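Local coordinates for protein anopheles gambiae adenosine kinase (Anopheles gambiae, PDB 3LOO) that phosphorylates adenosine to AMP with ATP as the phosphate donor, as a kinase of the pfkB carbohydrate kinase family, at residues F229-E239 against K268-I279; L87-Q95 against C353-F361. All coordinates share one frame; numbering follows the deposited sequence.

Overall arrangement
Both contacts belong to one pfkB-family kinase chain, and along the sequence contact 1 is nested inside the loop closed by contact 2. Their centres lie about 26 Å apart and they do not touch. Contact 1 joins two parallel strands of the nine-stranded mixed sheet; its strand half is largely buried, whereas the turn at its far end carries exposed residues. Contact 2 is peripheral and holds no strand: the end of helix 82-94 meets the loop that follows helix 333-350. Main-chain hydrogen bonds and a salt-bridge network hold contact 1, which also reaches the bound bis(adenosine)-5'-tetraphosphate through N238. Contact 2 relies on aromatic faces, one arginine and a single hydrogen bond.

Contact 1. Residues F229-E239 against K268-I279; sequences FPYVDVLFGNE and KENGKRKRIVII. With B4P (bis(adenosine)-5'-tetraphosphate), chain D.
D233 meets K268 in a salt bridge, OD2 to NZ at 2.7 Å, with the ammonium approaching from above the carboxylate plane. The lysine chain runs extended and turns only at its last torsion (chi4 -48°), which lets NZ also bond N270 O. R273 adds a long bridge, its guanidinium edge toward D233 OD2. R275 grips two main-chain oxygens: NE donates to V232 O (3.0 Å) and NH2 to F229 O (2.9 Å), both bonds bent. V232 N also bonds F229 O, on the other side of the carbonyl plane from NH2. Beyond these charges the strands pair in parallel, I276 N bonding D233 O, L235 N bonding I276 O (3.0 Å) and I278 N bonding L235 O (2.8 Å). On the face with V234, I278 CD1 packs 3.8 Å from F236 CE1. Further out, R275 NH1 bonds A264 O at the end of helix 256-264 and L266 O just beyond it, while F208 N holds D233 OD1. At the other end N238 caps helix 239-248, and its ND2 donates a hydrogen bond to O1G of the bound tetraphosphate (2.9 Å). Helix-linked parallel strands, with a ligand-binding residue where one passes into the next helix, characterise the alpha/beta core of pfkB-family kinases.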
# COMPACT_ATOMS: atom_id res chain seq x y z
N PHE A 229 11.71 -5.28 -10.40
CA PHE A 229 11.39 -4.19 -11.29
C PHE A 229 11.07 -4.52 -12.76
O PHE A 229 10.19 -3.86 -13.31
CB PHE A 229 12.43 -3.07 -11.24
CG PHE A 229 12.14 -2.03 -10.19
CD1 PHE A 229 10.87 -1.91 -9.64
CD2 PHE A 229 13.15 -1.19 -9.73
CE1 PHE A 229 10.61 -0.95 -8.65
CE2 PHE A 229 12.89 -0.21 -8.76
CZ PHE A 229 11.62 -0.09 -8.21
N PRO A 230 11.75 -5.51 -13.40
CA PRO A 230 11.41 -5.83 -14.80
C PRO A 230 9.94 -6.22 -14.98
O PRO A 230 9.37 -6.09 -16.05
CB PRO A 230 12.32 -7.06 -15.11
CG PRO A 230 13.59 -6.77 -14.22
CD PRO A 230 12.90 -6.32 -12.92
N TYR A 231 9.33 -6.72 -13.91
CA TYR A 231 7.97 -7.23 -13.95
C TYR A 231 6.98 -6.22 -13.41
O TYR A 231 5.80 -6.53 -13.28
CB TYR A 231 7.88 -8.50 -13.13
CG TYR A 231 8.99 -9.47 -13.43
CD1 TYR A 231 8.95 -10.28 -14.57
CD2 TYR A 231 10.12 -9.53 -12.61
CE1 TYR A 231 9.99 -11.18 -14.86
CE2 TYR A 231 11.18 -10.39 -12.91
CZ TYR A 231 11.10 -11.21 -14.02
OH TYR A 231 12.13 -12.10 -14.27
N VAL A 232 7.45 -5.04 -13.10
CA VAL A 232 6.54 -3.99 -12.58
C VAL A 232 5.98 -3.15 -13.70
O VAL A 232 6.74 -2.48 -14.40
CB VAL A 232 7.23 -3.14 -11.50
CG1 VAL A 232 6.38 -1.94 -11.13
CG2 VAL A 232 7.49 -4.03 -10.25
N ASP A 233 4.64 -3.17 -13.87
CA ASP A 233 3.96 -2.35 -14.89
C ASP A 233 3.66 -0.95 -14.38
O ASP A 233 3.65 -0.00 -15.16
CB ASP A 233 2.65 -3.01 -15.36
CG ASP A 233 2.90 -4.31 -16.07
OD1 ASP A 233 2.67 -5.37 -15.45
OD2 ASP A 233 3.41 -4.26 -17.20
N VAL A 234 3.31 -0.84 -13.11
CA VAL A 234 3.00 0.46 -12.46
C VAL A 234 3.70 0.49 -11.08
O VAL A 234 3.54 -0.42 -10.26
CB VAL A 234 1.46 0.72 -12.26
CG1 VAL A 234 1.22 2.15 -11.77
CG2 VAL A 234 0.61 0.49 -13.57
N LEU A 235 4.46 1.56 -10.84
CA LEU A 235 5.07 1.81 -9.55
C LEU A 235 4.49 3.12 -8.96
O LEU A 235 4.54 4.16 -9.60
CB LEU A 235 6.58 1.95 -9.69
CG LEU A 235 7.35 2.34 -8.41
CD1 LEU A 235 7.10 1.31 -7.33
CD2 LEU A 235 8.89 2.56 -8.63
N PHE A 236 3.92 3.03 -7.77
CA PHE A 236 3.45 4.19 -7.01
C PHE A 236 4.46 4.48 -5.90
O PHE A 236 5.14 3.56 -5.40
CB PHE A 236 2.11 3.88 -6.33
CG PHE A 236 1.01 3.42 -7.27
CD1 PHE A 236 0.19 4.34 -7.90
CD2 PHE A 236 0.76 2.05 -7.46
CE1 PHE A 236 -0.89 3.91 -8.74
CE2 PHE A 236 -0.27 1.60 -8.30
CZ PHE A 236 -1.10 2.54 -8.94
N GLY A 237 4.55 5.75 -5.49
CA GLY A 237 5.33 6.10 -4.30
C GLY A 237 5.21 7.58 -4.03
O GLY A 237 4.71 8.33 -4.88
N ASN A 238 5.62 8.02 -2.85
CA ASN A 238 5.61 9.45 -2.61
C ASN A 238 7.00 10.06 -2.90
O ASN A 238 7.93 9.36 -3.30
CB ASN A 238 5.04 9.80 -1.21
CG ASN A 238 5.98 9.43 -0.07
OD1 ASN A 238 7.16 9.19 -0.27
ND2 ASN A 238 5.43 9.31 1.14
N GLU A 239 7.13 11.35 -2.72
CA GLU A 239 8.35 12.03 -3.14
C GLU A 239 9.56 11.56 -2.32
O GLU A 239 10.65 11.42 -2.85
CB GLU A 239 8.17 13.55 -3.04
CG GLU A 239 8.28 14.12 -1.65
CD GLU A 239 6.93 14.46 -1.08
OE1 GLU A 239 6.11 13.54 -0.86
OE2 GLU A 239 6.69 15.67 -0.89
N LYS A 268 12.36 -4.06 -18.99
CA LYS A 268 11.02 -4.50 -18.66
C LYS A 268 10.80 -5.80 -19.38
O LYS A 268 11.05 -5.90 -20.57
CB LYS A 268 10.01 -3.45 -19.12
CG LYS A 268 8.57 -3.78 -18.72
CD LYS A 268 7.69 -2.58 -18.81
CE LYS A 268 6.36 -2.79 -18.07
NZ LYS A 268 5.78 -4.08 -18.47
N GLU A 269 10.37 -6.81 -18.63
CA GLU A 269 10.06 -8.13 -19.17
C GLU A 269 8.93 -8.15 -20.22
O GLU A 269 9.12 -8.62 -21.34
CB GLU A 269 9.75 -9.08 -18.01
CG GLU A 269 9.39 -10.49 -18.42
CD GLU A 269 10.54 -11.25 -19.06
OE1 GLU A 269 11.68 -10.74 -19.07
OE2 GLU A 269 10.30 -12.38 -19.55
N ASN A 270 7.75 -7.65 -19.85
CA ASN A 270 6.64 -7.57 -20.80
C ASN A 270 6.75 -6.24 -21.48
O ASN A 270 6.18 -5.23 -21.05
CB ASN A 270 5.27 -7.75 -20.12
CG ASN A 270 4.09 -7.67 -21.12
OD1 ASN A 270 4.28 -7.82 -22.31
ND2 ASN A 270 2.88 -7.38 -20.61
N GLY A 271 7.56 -6.24 -22.55
CA GLY A 271 7.79 -5.07 -23.39
C GLY A 271 6.55 -4.46 -24.01
O GLY A 271 6.56 -3.28 -24.31
N LYS A 272 5.49 -5.24 -24.20
CA LYS A 272 4.22 -4.74 -24.80
C LYS A 272 3.42 -3.73 -23.97
O LYS A 272 2.48 -3.09 -24.47
CB LYS A 272 3.29 -5.91 -25.10
CG LYS A 272 3.49 -6.54 -26.48
CD LYS A 272 2.37 -7.53 -26.77
CE LYS A 272 2.61 -8.85 -26.05
NZ LYS A 272 3.95 -9.42 -26.44
N ARG A 273 3.72 -3.62 -22.68
CA ARG A 273 3.12 -2.56 -21.90
C ARG A 273 4.27 -1.72 -21.33
O ARG A 273 5.18 -2.26 -20.66
CB ARG A 273 2.20 -3.13 -20.81
CG ARG A 273 1.38 -2.04 -20.10
CD ARG A 273 0.52 -2.63 -18.97
NE ARG A 273 -0.65 -3.39 -19.44
CZ ARG A 273 -0.74 -4.73 -19.47
NH1 ARG A 273 0.26 -5.51 -19.08
NH2 ARG A 273 -1.86 -5.28 -19.89
N LYS A 274 4.26 -0.44 -21.66
CA LYS A 274 5.23 0.52 -21.16
C LYS A 274 5.00 0.83 -19.68
O LYS A 274 3.86 1.09 -19.26
CB LYS A 274 5.13 1.82 -21.96
CG LYS A 274 5.40 1.65 -23.47
CD LYS A 274 5.67 2.97 -24.10
CE LYS A 274 6.77 2.88 -25.15
NZ LYS A 274 6.21 3.13 -26.51
N ARG A 275 6.08 0.82 -18.90
CA ARG A 275 5.98 1.09 -17.46
C ARG A 275 5.49 2.50 -17.20
O ARG A 275 5.88 3.47 -17.87
CB ARG A 275 7.32 0.90 -16.75
CG ARG A 275 7.26 1.06 -15.22
CD ARG A 275 8.62 0.72 -14.58
NE ARG A 275 9.07 -0.66 -14.81
CZ ARG A 275 10.06 -1.01 -15.63
NH1 ARG A 275 10.68 -0.11 -16.39
NH2 ARG A 275 10.44 -2.28 -15.71
N ILE A 276 4.66 2.59 -16.18
CA ILE A 276 4.14 3.84 -15.61
C ILE A 276 4.73 4.02 -14.21
O ILE A 276 4.78 3.05 -13.42
CB ILE A 276 2.60 3.76 -15.50
CG1 ILE A 276 2.03 3.64 -16.90
CG2 ILE A 276 2.04 4.99 -14.89
CD1 ILE A 276 2.44 4.78 -17.77
N VAL A 277 5.23 5.22 -13.91
CA VAL A 277 5.63 5.56 -12.54
C VAL A 277 4.77 6.74 -12.08
O VAL A 277 4.65 7.73 -12.80
CB VAL A 277 7.14 5.88 -12.46
CG1 VAL A 277 7.55 6.24 -11.02
CG2 VAL A 277 7.98 4.71 -13.03
N ILE A 278 4.15 6.61 -10.92
CA ILE A 278 3.26 7.68 -10.36
C ILE A 278 3.81 8.16 -9.01
O ILE A 278 3.97 7.33 -8.10
CB ILE A 278 1.78 7.22 -10.27
CG1 ILE A 278 1.23 6.99 -11.69
CG2 ILE A 278 0.90 8.25 -9.54
CD1 ILE A 278 -0.09 6.19 -11.73
N ILE A 279 4.11 9.45 -8.89
CA ILE A 279 4.69 10.00 -7.66
C ILE A 279 3.76 11.03 -7.09
O ILE A 279 3.46 12.04 -7.76
CB ILE A 279 6.08 10.62 -7.92
CG1 ILE A 279 7.00 9.52 -8.50
CG2 ILE A 279 6.67 11.20 -6.60
CD1 ILE A 279 8.26 10.02 -9.07
PA B4P D . 0.30 7.09 5.80
O1A B4P D . -0.87 7.76 6.51
O2A B4P D . 1.69 7.27 6.41
O3A B4P D . 0.40 7.80 4.37
PB B4P D . 0.30 6.97 3.02
O1B B4P D . -1.12 6.43 2.80
O2B B4P D . 1.49 6.06 2.79
O3B B4P D . 0.43 8.45 2.27
PG B4P D . 1.57 8.94 1.25
O1G B4P D . 2.68 9.67 1.93
O2G B4P D . 2.01 7.72 0.46
O3G B4P D . 0.81 9.92 0.24
PD B4P D . 0.89 11.52 0.06
O1D B4P D . 1.03 12.14 1.40
O2D B4P D . 1.82 11.92 -1.05
O5E B4P D . -0.03 5.52 5.55
C5E B4P D . -0.63 4.92 6.67
C4E B4P D . -0.80 3.43 6.58
O4E B4P D . 0.44 2.75 6.39
C3E B4P D . -1.30 2.94 7.91
O3E B4P D . -2.70 2.66 7.69
C2E B4P D . -0.53 1.66 8.18
O2E B4P D . -1.33 0.52 8.51
C1E B4P D . 0.28 1.44 6.89
N9A B4P D . 1.60 0.86 7.22
C8A B4P D . 2.62 1.42 7.92
N7A B4P D . 3.64 0.51 7.98
C5A B4P D . 3.25 -0.64 7.36
C6A B4P D . 3.84 -1.89 7.10
N6A B4P D . 5.09 -2.23 7.54
N1A B4P D . 3.12 -2.83 6.43
C2A B4P D . 1.88 -2.56 5.96
N3A B4P D . 1.30 -1.37 6.19
C4A B4P D . 1.96 -0.40 6.87
O5F B4P D . -0.63 11.78 -0.40
C5F B4P D . -1.26 10.98 -1.39
C4F B4P D . -2.45 11.78 -1.91
O4F B4P D . -3.25 12.31 -0.83
C3F B4P D . -1.98 13.03 -2.63
O3F B4P D . -1.59 12.70 -3.96
C2F B4P D . -3.22 13.92 -2.56
O2F B4P D . -4.15 13.57 -3.61
C1F B4P D . -3.78 13.59 -1.17
N9B B4P D . -3.23 14.61 -0.22
C8B B4P D . -2.21 14.41 0.64
N7B B4P D . -1.95 15.54 1.35
C5B B4P D . -2.81 16.50 0.96
C6B B4P D . -3.04 17.83 1.29
N6B B4P D . -2.26 18.41 2.24
N1B B4P D . -4.04 18.53 0.67
C2B B4P D . -4.82 17.95 -0.28
N3B B4P D . -4.64 16.65 -0.65
C4B B4P D . -3.66 15.88 -0.08
O HOH W 1 6.96 -6.44 -17.43
O HOH W 2 2.09 -0.05 -17.32
O HOH W 3 2.22 -6.74 -17.98

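Contact 2. Residues L87-Q95 against C353-F361; sequences LRVAQWILQ and CTFEGEPSF
W92 lies between F355 and P359, which supply CH-pi contacts to opposite faces of the indole. F355 CA sits 4.0 Å from the centroid of the five-membered ring, and P359 CB 4.2 Å from that of the six-membered ring. The indole extends from the helix into this slot because chi1 (169°) swings CG away from the backbone N. The F355 ring also turns an edge toward the indole in an offset edge-to-face pair, planes at 68°, its CD1 packing against W92 CB at 3.6 Å. A cation-pi stack follows on the F355 ring: the guanidinium of R88 lies rather flat over one face, off-centre, with NH2 3.6 Å from CE2 of F355. The one hydrogen bond across the contact runs from W92 NE1 to G357 O (3.2 Å); it is nearly straight at the donor and in the indole plane, but meets the oxygen from above the carbonyl plane. Apolar touches complete the contact, T354 CG2 against W92 CH2 (3.7 Å) and V89 CG2 against F355 CZ (3.9 Å). V89 also touches helices 315-328 and 333-350, T354 rests on the latter, and the helix also meets strand 100-107 through L87; the chain's last modelled residues thus cover one side of helix 82-94, beside helices 315-328 and 333-350.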
# COMPACT_ATOMS: atom_id res chain seq x y z
N LEU A 87 -7.37 -1.68 -1.23
CA LEU A 87 -8.45 -2.56 -1.70
C LEU A 87 -9.83 -2.19 -1.10
O LEU A 87 -10.86 -2.28 -1.79
CB LEU A 87 -8.07 -4.03 -1.49
CG LEU A 87 -7.35 -4.66 -2.66
CD1 LEU A 87 -6.07 -3.95 -3.09
CD2 LEU A 87 -7.07 -6.17 -2.37
N ARG A 88 -9.85 -1.72 0.15
CA ARG A 88 -11.10 -1.27 0.78
C ARG A 88 -11.63 -0.00 0.09
O ARG A 88 -12.83 0.07 -0.23
CB ARG A 88 -10.93 -1.08 2.31
CG ARG A 88 -10.69 -2.40 3.11
CD ARG A 88 -10.38 -2.12 4.61
NE ARG A 88 -11.40 -1.20 5.13
CZ ARG A 88 -11.20 -0.19 5.97
NH1 ARG A 88 -10.00 0.07 6.48
NH2 ARG A 88 -12.24 0.56 6.32
N VAL A 89 -10.74 0.96 -0.19
CA VAL A 89 -11.12 2.15 -0.96
C VAL A 89 -11.60 1.80 -2.37
O VAL A 89 -12.65 2.27 -2.79
CB VAL A 89 -9.99 3.27 -0.93
CG1 VAL A 89 -10.31 4.48 -1.90
CG2 VAL A 89 -9.73 3.72 0.52
N ALA A 90 -10.84 0.97 -3.10
CA ALA A 90 -11.28 0.47 -4.39
C ALA A 90 -12.67 -0.22 -4.39
O ALA A 90 -13.48 -0.00 -5.30
CB ALA A 90 -10.22 -0.47 -5.00
N GLN A 91 -12.93 -1.08 -3.41
CA GLN A 91 -14.23 -1.72 -3.26
C GLN A 91 -15.37 -0.72 -2.95
O GLN A 91 -16.50 -0.83 -3.48
CB GLN A 91 -14.13 -2.79 -2.18
CG GLN A 91 -13.57 -4.08 -2.71
CD GLN A 91 -14.51 -4.78 -3.72
OE1 GLN A 91 -15.70 -4.45 -3.84
NE2 GLN A 91 -13.99 -5.75 -4.40
N TRP A 92 -15.05 0.27 -2.12
CA TRP A 92 -16.04 1.26 -1.74
C TRP A 92 -16.50 1.99 -3.00
O TRP A 92 -17.70 2.16 -3.24
CB TRP A 92 -15.49 2.21 -0.68
CG TRP A 92 -16.40 3.39 -0.48
CD1 TRP A 92 -17.69 3.37 0.03
CD2 TRP A 92 -16.12 4.75 -0.80
NE1 TRP A 92 -18.21 4.65 0.05
CE2 TRP A 92 -17.28 5.51 -0.46
CE3 TRP A 92 -15.01 5.41 -1.34
CZ2 TRP A 92 -17.35 6.89 -0.66
CZ3 TRP A 92 -15.08 6.80 -1.53
CH2 TRP A 92 -16.25 7.52 -1.18
N ILE A 93 -15.53 2.40 -3.82
CA ILE A 93 -15.82 3.04 -5.11
C ILE A 93 -16.55 2.09 -6.08
O ILE A 93 -17.54 2.46 -6.70
CB ILE A 93 -14.52 3.64 -5.74
CG1 ILE A 93 -13.92 4.71 -4.80
CG2 ILE A 93 -14.78 4.19 -7.18
CD1 ILE A 93 -12.53 5.12 -5.14
N LEU A 94 -16.09 0.85 -6.19
CA LEU A 94 -16.71 -0.08 -7.11
C LEU A 94 -18.17 -0.39 -6.76
O LEU A 94 -19.00 -0.56 -7.66
CB LEU A 94 -15.92 -1.38 -7.12
CG LEU A 94 -14.97 -1.80 -8.26
CD1 LEU A 94 -14.64 -0.75 -9.34
CD2 LEU A 94 -13.73 -2.54 -7.71
N GLN A 95 -18.49 -0.50 -5.46
CA GLN A 95 -19.84 -0.95 -5.05
C GLN A 95 -20.20 -2.30 -5.69
O GLN A 95 -21.31 -2.52 -6.17
CB GLN A 95 -20.88 0.13 -5.39
CG GLN A 95 -20.69 1.45 -4.58
CD GLN A 95 -21.00 1.28 -3.08
OE1 GLN A 95 -20.18 1.59 -2.21
NE2 GLN A 95 -22.20 0.79 -2.78
N CYS A 353 -15.85 7.18 8.12
CA CYS A 353 -17.24 7.52 7.71
C CYS A 353 -17.48 7.54 6.20
O CYS A 353 -18.61 7.33 5.74
CB CYS A 353 -17.66 8.87 8.28
SG CYS A 353 -17.77 8.89 10.07
N THR A 354 -16.42 7.81 5.44
CA THR A 354 -16.50 7.84 3.97
C THR A 354 -17.14 6.55 3.42
O THR A 354 -17.92 6.60 2.47
CB THR A 354 -15.10 8.07 3.32
OG1 THR A 354 -14.22 8.72 4.24
CG2 THR A 354 -15.24 8.92 2.05
N PHE A 355 -16.82 5.41 4.05
CA PHE A 355 -17.28 4.09 3.61
C PHE A 355 -18.79 3.86 3.74
O PHE A 355 -19.34 2.93 3.14
CB PHE A 355 -16.51 2.99 4.35
CG PHE A 355 -15.06 2.97 4.01
CD1 PHE A 355 -14.63 2.37 2.83
CD2 PHE A 355 -14.13 3.59 4.83
CE1 PHE A 355 -13.28 2.36 2.50
CE2 PHE A 355 -12.78 3.59 4.49
CZ PHE A 355 -12.36 2.98 3.33
N GLU A 356 -19.44 4.73 4.52
CA GLU A 356 -20.88 4.68 4.72
C GLU A 356 -21.60 5.48 3.64
O GLU A 356 -22.75 5.18 3.31
CB GLU A 356 -21.23 5.23 6.09
CG GLU A 356 -20.58 4.48 7.24
CD GLU A 356 -21.16 4.88 8.58
OE1 GLU A 356 -21.10 4.06 9.53
OE2 GLU A 356 -21.68 6.01 8.69
N GLY A 357 -20.93 6.49 3.10
CA GLY A 357 -21.48 7.27 2.00
C GLY A 357 -21.61 6.52 0.68
O GLY A 357 -21.30 5.33 0.57
N GLU A 358 -22.11 7.25 -0.31
CA GLU A 358 -22.23 6.78 -1.68
C GLU A 358 -21.13 7.48 -2.48
O GLU A 358 -21.09 8.71 -2.52
CB GLU A 358 -23.61 7.18 -2.22
CG GLU A 358 -23.85 6.93 -3.70
CD GLU A 358 -24.48 5.57 -3.97
OE1 GLU A 358 -23.87 4.55 -3.58
OE2 GLU A 358 -25.59 5.53 -4.56
N PRO A 359 -20.21 6.72 -3.11
CA PRO A 359 -19.21 7.34 -3.98
C PRO A 359 -19.85 8.12 -5.15
O PRO A 359 -20.67 7.57 -5.88
CB PRO A 359 -18.41 6.14 -4.51
CG PRO A 359 -19.29 4.96 -4.29
CD PRO A 359 -20.06 5.26 -3.05
N SER A 360 -19.48 9.38 -5.31
CA SER A 360 -20.10 10.24 -6.33
C SER A 360 -19.06 10.82 -7.31
O SER A 360 -19.20 11.96 -7.76
CB SER A 360 -20.80 11.39 -5.63
OG SER A 360 -19.83 12.13 -4.91
N PHE A 361 -18.02 10.05 -7.61
CA PHE A 361 -16.91 10.54 -8.41
C PHE A 361 -17.31 10.82 -9.87
O PHE A 361 -18.03 10.04 -10.50
CB PHE A 361 -15.73 9.56 -8.34
CG PHE A 361 -14.65 9.84 -9.34
CD1 PHE A 361 -13.94 11.03 -9.30
CD2 PHE A 361 -14.36 8.91 -10.33
CE1 PHE A 361 -12.94 11.30 -10.23
CE2 PHE A 361 -13.36 9.17 -11.27
CZ PHE A 361 -12.65 10.37 -11.22